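Local coordinates for DNA replication licensing factor MCM related protein (Thermoplasma acidophilum, PDB 4ME3), which is the N-terminal domain of an archaeal MCM protein, which probably acts as an ATP-driven helicase that binds and unwinds DNA during replication, at residues R45-F51 against F96-D102; I216-E221 against T257-A261. All coordinates share one frame. Residues are numbered along the deposited sequence.

Contact 1. Residues R45-F51 against F96-D102; sequences RTLYVSF and FNLRIKD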
loop_
_atom_site.group_PDB
_atom_site.type_symbol
_atom_site.label_atom_id
_atom_site.label_comp_id
_atom_site.label_asym_id
_atom_site.label_seq_id
_atom_site.Cartn_x
_atom_site.Cartn_y
_atom_site.Cartn_z
ATOM N N ARG A 45 -7.453 1.146 -10.965
ATOM C CA ARG A 45 -7.009 -0.003 -10.191
ATOM C C ARG A 45 -7.146 0.228 -8.693
ATOM O O ARG A 45 -6.280 -0.180 -7.922
ATOM C CB ARG A 45 -5.557 -0.321 -10.526
ATOM C CG ARG A 45 -4.612 0.841 -10.284
ATOM C CD ARG A 45 -3.196 0.464 -10.635
ATOM N NE ARG A 45 -2.278 1.589 -10.489
ATOM C CZ ARG A 45 -1.119 1.695 -11.128
ATOM N NH1 ARG A 45 -0.724 0.746 -11.968
ATOM N NH2 ARG A 45 -0.354 2.759 -10.939
ATOM N N THR A 46 -8.237 0.880 -8.299
ATOM C CA THR A 46 -8.533 1.130 -6.894
ATOM C C THR A 46 -9.994 0.835 -6.574
ATOM O O THR A 46 -10.895 1.195 -7.334
ATOM C CB THR A 46 -8.262 2.596 -6.516
ATOM O OG1 THR A 46 -6.902 2.928 -6.812
ATOM C CG2 THR A 46 -8.533 2.831 -5.035
ATOM N N LEU A 47 -10.220 0.189 -5.435
ATOM C CA LEU A 47 -11.563 -0.028 -4.918
ATOM C C LEU A 47 -11.619 0.461 -3.481
ATOM O O LEU A 47 -10.773 0.094 -2.674
ATOM C CB LEU A 47 -11.926 -1.516 -4.953
ATOM C CG LEU A 47 -13.298 -1.851 -4.360
ATOM C CD1 LEU A 47 -14.412 -1.314 -5.242
ATOM C CD2 LEU A 47 -13.453 -3.355 -4.145
ATOM N N TYR A 48 -12.607 1.294 -3.175
ATOM C CA TYR A 48 -12.874 1.695 -1.799
ATOM C C TYR A 48 -13.951 0.810 -1.190
ATOM O O TYR A 48 -15.017 0.625 -1.776
ATOM C CB TYR A 48 -13.324 3.151 -1.748
ATOM C CG TYR A 48 -12.197 4.125 -1.985
ATOM C CD1 TYR A 48 -11.436 4.598 -0.927
ATOM C CD2 TYR A 48 -11.887 4.563 -3.263
ATOM C CE1 TYR A 48 -10.396 5.483 -1.134
ATOM C CE2 TYR A 48 -10.845 5.450 -3.479
ATOM C CZ TYR A 48 -10.108 5.905 -2.409
ATOM O OH TYR A 48 -9.070 6.788 -2.615
ATOM N N VAL A 49 -13.666 0.268 -0.011
ATOM C CA VAL A 49 -14.626 -0.554 0.716
ATOM C C VAL A 49 -15.020 0.146 2.008
ATOM O O VAL A 49 -14.168 0.666 2.727
ATOM C CB VAL A 49 -14.048 -1.945 1.040
ATOM C CG1 VAL A 49 -14.933 -2.677 2.029
ATOM C CG2 VAL A 49 -13.880 -2.758 -0.240
ATOM N N SER A 50 -16.314 0.159 2.300
ATOM C CA SER A 50 -16.817 0.861 3.474
ATOM C C SER A 50 -16.578 0.051 4.739
ATOM O O SER A 50 -16.942 -1.120 4.815
ATOM C CB SER A 50 -18.311 1.144 3.322
ATOM O OG SER A 50 -18.820 1.771 4.482
ATOM N N PHE A 51 -15.971 0.668 5.745
ATOM C CA PHE A 51 -15.756 -0.034 6.996
ATOM C C PHE A 51 -17.094 -0.361 7.656
ATOM O O PHE A 51 -17.197 -1.326 8.411
ATOM C CB PHE A 51 -14.878 0.773 7.950
ATOM C CG PHE A 51 -14.428 -0.011 9.138
ATOM C CD1 PHE A 51 -13.408 -0.942 9.019
ATOM C CD2 PHE A 51 -15.041 0.152 10.367
ATOM C CE1 PHE A 51 -12.994 -1.679 10.106
ATOM C CE2 PHE A 51 -14.633 -0.588 11.461
ATOM C CZ PHE A 51 -13.608 -1.502 11.329
ATOM N N PHE A 96 -2.949 -3.467 -7.640
ATOM C CA PHE A 96 -4.291 -3.046 -7.259
ATOM C C PHE A 96 -4.304 -2.450 -5.858
ATOM O O PHE A 96 -3.592 -2.915 -4.971
ATOM C CB PHE A 96 -5.287 -4.201 -7.335
ATOM C CG PHE A 96 -6.714 -3.743 -7.345
ATOM C CD1 PHE A 96 -7.407 -3.559 -6.163
ATOM C CD2 PHE A 96 -7.347 -3.457 -8.538
ATOM C CE1 PHE A 96 -8.715 -3.115 -6.174
ATOM C CE2 PHE A 96 -8.651 -3.012 -8.558
ATOM C CZ PHE A 96 -9.339 -2.841 -7.371
ATOM N N ASN A 97 -5.120 -1.417 -5.675
ATOM C CA ASN A 97 -5.250 -0.758 -4.385
ATOM C C ASN A 97 -6.630 -0.959 -3.787
ATOM O O ASN A 97 -7.618 -0.409 -4.274
ATOM C CB ASN A 97 -4.999 0.739 -4.519
ATOM C CG ASN A 97 -3.697 1.050 -5.213
ATOM O OD1 ASN A 97 -2.654 0.495 -4.877
ATOM N ND2 ASN A 97 -3.751 1.941 -6.191
ATOM N N LEU A 98 -6.685 -1.749 -2.725
ATOM C CA LEU A 98 -7.888 -1.885 -1.934
ATOM C C LEU A 98 -7.776 -0.896 -0.786
ATOM O O LEU A 98 -6.829 -0.952 -0.002
ATOM C CB LEU A 98 -8.015 -3.317 -1.411
ATOM C CG LEU A 98 -9.248 -3.652 -0.573
ATOM C CD1 LEU A 98 -10.522 -3.298 -1.306
ATOM C CD2 LEU A 98 -9.233 -5.131 -0.211
ATOM N N ARG A 99 -8.727 0.027 -0.710
ATOM C CA ARG A 99 -8.701 1.078 0.298
ATOM C C ARG A 99 -9.930 1.002 1.192
ATOM O O ARG A 99 -10.999 0.573 0.763
ATOM C CB ARG A 99 -8.617 2.450 -0.372
ATOM C CG ARG A 99 -7.386 2.611 -1.248
ATOM C CD ARG A 99 -7.233 4.028 -1.775
ATOM N NE ARG A 99 -6.050 4.156 -2.622
ATOM C CZ ARG A 99 -4.802 4.128 -2.170
ATOM N NH1 ARG A 99 -4.561 3.973 -0.874
ATOM N NH2 ARG A 99 -3.787 4.254 -3.016
ATOM N N ILE A 100 -9.761 1.417 2.441
ATOM C CA ILE A 100 -10.843 1.410 3.412
ATOM C C ILE A 100 -11.331 2.836 3.629
ATOM O O ILE A 100 -10.530 3.749 3.821
ATOM C CB ILE A 100 -10.371 0.843 4.767
ATOM C CG1 ILE A 100 -9.710 -0.525 4.583
ATOM C CG2 ILE A 100 -11.538 0.734 5.741
ATOM C CD1 ILE A 100 -10.590 -1.546 3.896
ATOM N N LYS A 101 -12.646 3.025 3.590
ATOM C CA LYS A 101 -13.241 4.324 3.869
ATOM C C LYS A 101 -14.292 4.189 4.969
ATOM O O LYS A 101 -14.542 3.091 5.470
ATOM C CB LYS A 101 -13.874 4.909 2.604
ATOM C CG LYS A 101 -15.011 4.073 2.042
ATOM C CD LYS A 101 -15.703 4.757 0.877
ATOM C CE LYS A 101 -16.789 3.865 0.300
ATOM N NZ LYS A 101 -17.482 4.479 -0.865
ATOM N N ASP A 102 -14.888 5.314 5.351
ATOM C CA ASP A 102 -15.957 5.334 6.345
ATOM C C ASP A 102 -15.488 4.828 7.714
ATOM O O ASP A 102 -16.182 4.063 8.385
ATOM C CB ASP A 102 -17.155 4.518 5.852
ATOM C CG ASP A 102 -17.730 5.049 4.547
ATOM O OD1 ASP A 102 -17.565 6.255 4.258
ATOM O OD2 ASP A 102 -18.355 4.259 3.807
#
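R99 and Y48 have the most surface covered in this pairing of two parallel strands, 46-50 and 97-101; R45 and K101 follow equally. The strands run in register from T46 beside N97 to S50 beside K101. Six backbone hydrogen bonds join the segments, from N97 N to R45 O (2.8 Å) to F51 N to K101 O (2.8 Å). R99 is held at both backbone atoms: its N donates to L47 O (2.8 Å) and its O accepts from V49 N (2.8 Å). Its side chain lies on the same sheet face as Y48. R99 CG sits over one face of the Y48 ring, and Y48 OH comes to 3.4 Å from R99 CD. K101 CD lies 3.9 Å from Y48 CB. The R45 carbonyl lies over one face of the F96 ring. N97 ND2 bonds to D222; its bond to T46 OG1 (3.4 Å) is weak. The other face carries L47, V49, L98 and I100. V49 CG2 packs on L98 CD1 at 3.6 Å. S50 is the N-cap of helix 51-57, and its OG donates to D102 OD2 (2.6 Å). Mostly helical chain separates the strands, so they form a small parallel sheet in the helical part of the MCM N-terminal domain. The chemistry is two-sided. The apolar face packs against helices 14-27 and 31-38, with L47 and V49 on F25. R99 on the polar face and R45 just before the strand form salt bridges with D223 and D222.

Contact 2. Residues I216-E221 against T257-A261; sequences ITIITE and TYLYA
Strand 257-261 runs parallel to strand 216-221; the axes come within 4.6 Å at closest approach, at 25°. Both backbones are beta, phi about -70° to -150° and psi about 110° to 165°. The register sets T217 beside Y258, I218 beside L259, I219 beside Y260 and T220 beside A261. T257 O accepts from a water (2.7 Å) that in turn accepts from T217 N (2.9 Å). Y258 has chi1 p, and its CD2 lies 3.6 Å from I219 CG1. L259 N donates to T217 O (2.9 Å) and L259 O accepts from I219 N (2.8 Å). Its side chain, chi1 t, turns to the buried face with I218, where V236, I124 and V126 meet it. Y260, also chi1 t, lies on the other face with I219. Its OH donates to E221 OE1 at 2.7 Å; E221 is chi1 m, chi2 t, and its OE2 forms a salt bridge with K139. A261 N donates to I219 O (3.0 Å), and A261 CB touches I218 CG2 at 3.8 Å. A second water accepts from E221 N (2.9 Å) and donates to A261 O (2.7 Å). Strands 191-201 and 233-247 flank the pair antiparallel, consistent with closure of an OB-fold barrel. Waters thus satisfy end groups too far apart to pair directly, while Y260-E221-K139 adds a polar tie at the C-terminal end.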
loop_
_atom_site.group_PDB
_atom_site.type_symbol
_atom_site.label_atom_id
_atom_site.label_comp_id
_atom_site.label_asym_id
_atom_site.label_seq_id
_atom_site.Cartn_x
_atom_site.Cartn_y
_atom_site.Cartn_z
ATOM N N ILE A 216 3.882 15.221 11.613
ATOM C CA ILE A 216 4.129 13.867 11.153
ATOM C C ILE A 216 4.059 13.847 9.638
ATOM O O ILE A 216 3.332 14.634 9.036
ATOM C CB ILE A 216 3.116 12.862 11.736
ATOM C CG1 ILE A 216 3.564 11.433 11.427
ATOM C CG2 ILE A 216 1.709 13.123 11.189
ATOM C CD1 ILE A 216 2.778 10.364 12.171
ATOM N N THR A 217 4.835 12.959 9.027
ATOM C CA THR A 217 4.848 12.835 7.577
ATOM C C THR A 217 3.917 11.733 7.113
ATOM O O THR A 217 3.836 10.668 7.723
ATOM C CB THR A 217 6.254 12.546 7.042
ATOM O OG1 THR A 217 7.094 13.675 7.296
ATOM C CG2 THR A 217 6.219 12.282 5.541
ATOM N N ILE A 218 3.218 12.014 6.021
ATOM C CA ILE A 218 2.312 11.067 5.406
ATOM C C ILE A 218 2.898 10.693 4.059
ATOM O O ILE A 218 3.350 11.564 3.312
ATOM C CB ILE A 218 0.927 11.690 5.180
ATOM C CG1 ILE A 218 0.367 12.241 6.495
ATOM C CG2 ILE A 218 -0.029 10.666 4.590
ATOM C CD1 ILE A 218 -0.641 13.329 6.300
ATOM N N ILE A 219 2.916 9.399 3.764
ATOM C CA ILE A 219 3.303 8.921 2.446
ATOM C C ILE A 219 2.031 8.685 1.644
ATOM O O ILE A 219 1.178 7.900 2.045
ATOM C CB ILE A 219 4.109 7.608 2.522
ATOM C CG1 ILE A 219 5.404 7.811 3.315
ATOM C CG2 ILE A 219 4.430 7.089 1.125
ATOM C CD1 ILE A 219 6.296 8.904 2.787
ATOM N N THR A 220 1.894 9.386 0.524
ATOM C CA THR A 220 0.758 9.185 -0.365
ATOM C C THR A 220 1.257 8.579 -1.669
ATOM O O THR A 220 2.185 9.101 -2.282
ATOM C CB THR A 220 0.014 10.503 -0.658
ATOM O OG1 THR A 220 0.893 11.432 -1.310
ATOM C CG2 THR A 220 -0.505 11.119 0.632
ATOM N N GLU A 221 0.653 7.470 -2.084
ATOM C CA GLU A 221 1.122 6.758 -3.266
ATOM C C GLU A 221 0.039 6.613 -4.322
ATOM O O GLU A 221 -1.157 6.619 -4.017
ATOM C CB GLU A 221 1.636 5.366 -2.891
ATOM C CG GLU A 221 2.903 5.361 -2.056
ATOM C CD GLU A 221 3.518 3.979 -1.955
ATOM O OE1 GLU A 221 2.787 2.985 -2.163
ATOM O OE2 GLU A 221 4.729 3.882 -1.673
ATOM N N THR A 257 7.998 7.865 13.710
ATOM C CA THR A 257 6.827 7.315 13.045
ATOM C C THR A 257 6.407 8.173 11.860
ATOM O O THR A 257 6.645 9.383 11.835
ATOM C CB THR A 257 5.633 7.212 14.001
ATOM O OG1 THR A 257 5.351 8.501 14.555
ATOM C CG2 THR A 257 5.918 6.226 15.124
ATOM N N TYR A 258 5.784 7.526 10.881
ATOM C CA TYR A 258 5.146 8.216 9.771
ATOM C C TYR A 258 3.908 7.424 9.380
ATOM O O TYR A 258 3.743 6.279 9.792
ATOM C CB TYR A 258 6.103 8.374 8.586
ATOM C CG TYR A 258 6.448 7.095 7.853
ATOM C CD1 TYR A 258 7.525 6.311 8.251
ATOM C CD2 TYR A 258 5.711 6.683 6.750
ATOM C CE1 TYR A 258 7.853 5.150 7.573
ATOM C CE2 TYR A 258 6.028 5.524 6.070
ATOM C CZ TYR A 258 7.102 4.762 6.485
ATOM O OH TYR A 258 7.414 3.607 5.809
ATOM N N LEU A 259 3.030 8.033 8.594
ATOM C CA LEU A 259 1.771 7.393 8.252
ATOM C C LEU A 259 1.731 7.056 6.774
ATOM O O LEU A 259 1.967 7.920 5.933
ATOM C CB LEU A 259 0.610 8.312 8.606
ATOM C CG LEU A 259 -0.779 7.667 8.667
ATOM C CD1 LEU A 259 -0.882 6.725 9.858
ATOM C CD2 LEU A 259 -1.849 8.741 8.736
ATOM N N TYR A 260 1.446 5.793 6.468
ATOM C CA TYR A 260 1.223 5.360 5.096
ATOM C C TYR A 260 -0.259 5.481 4.769
ATOM O O TYR A 260 -1.091 4.743 5.307
ATOM C CB TYR A 260 1.686 3.919 4.902
ATOM C CG TYR A 260 1.491 3.434 3.490
ATOM C CD1 TYR A 260 2.435 3.703 2.510
ATOM C CD2 TYR A 260 0.354 2.724 3.131
ATOM C CE1 TYR A 260 2.259 3.272 1.215
ATOM C CE2 TYR A 260 0.166 2.288 1.832
ATOM C CZ TYR A 260 1.124 2.565 0.879
ATOM O OH TYR A 260 0.949 2.136 -0.416
ATOM N N ALA A 261 -0.591 6.408 3.878
ATOM C CA ALA A 261 -1.982 6.768 3.634
ATOM C C ALA A 261 -2.768 5.664 2.933
ATOM O O ALA A 261 -2.324 5.112 1.923
ATOM C CB ALA A 261 -2.054 8.051 2.820
HETATM O O HOH W 1 7.037 11.572 10.340
HETATM O O HOH W 2 -0.834 5.840 -0.163
#

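Both contacts pair parallel strands, but they belong to different parts of the fold. Contact 1 is a two-stranded sheet in the helical part. Its apolar side chains meet helices, and its charged groups meet D222 and D223. Contact 2 is one seam of a larger mixed sheet. I218 and L259 lie in that sheet's core, with Y260 and E221 on the other face. Each is partly buried. Contact 1 covers more surface, 798 Å² against 489 Å². Their centres lie about 17 Å apart. Polar bonds tie them just past the strands of contact 2: R99 bonds D223 and I262 O, and R45 and N97 bond D222. D222 and D223 follow E221, and I262 follows A261.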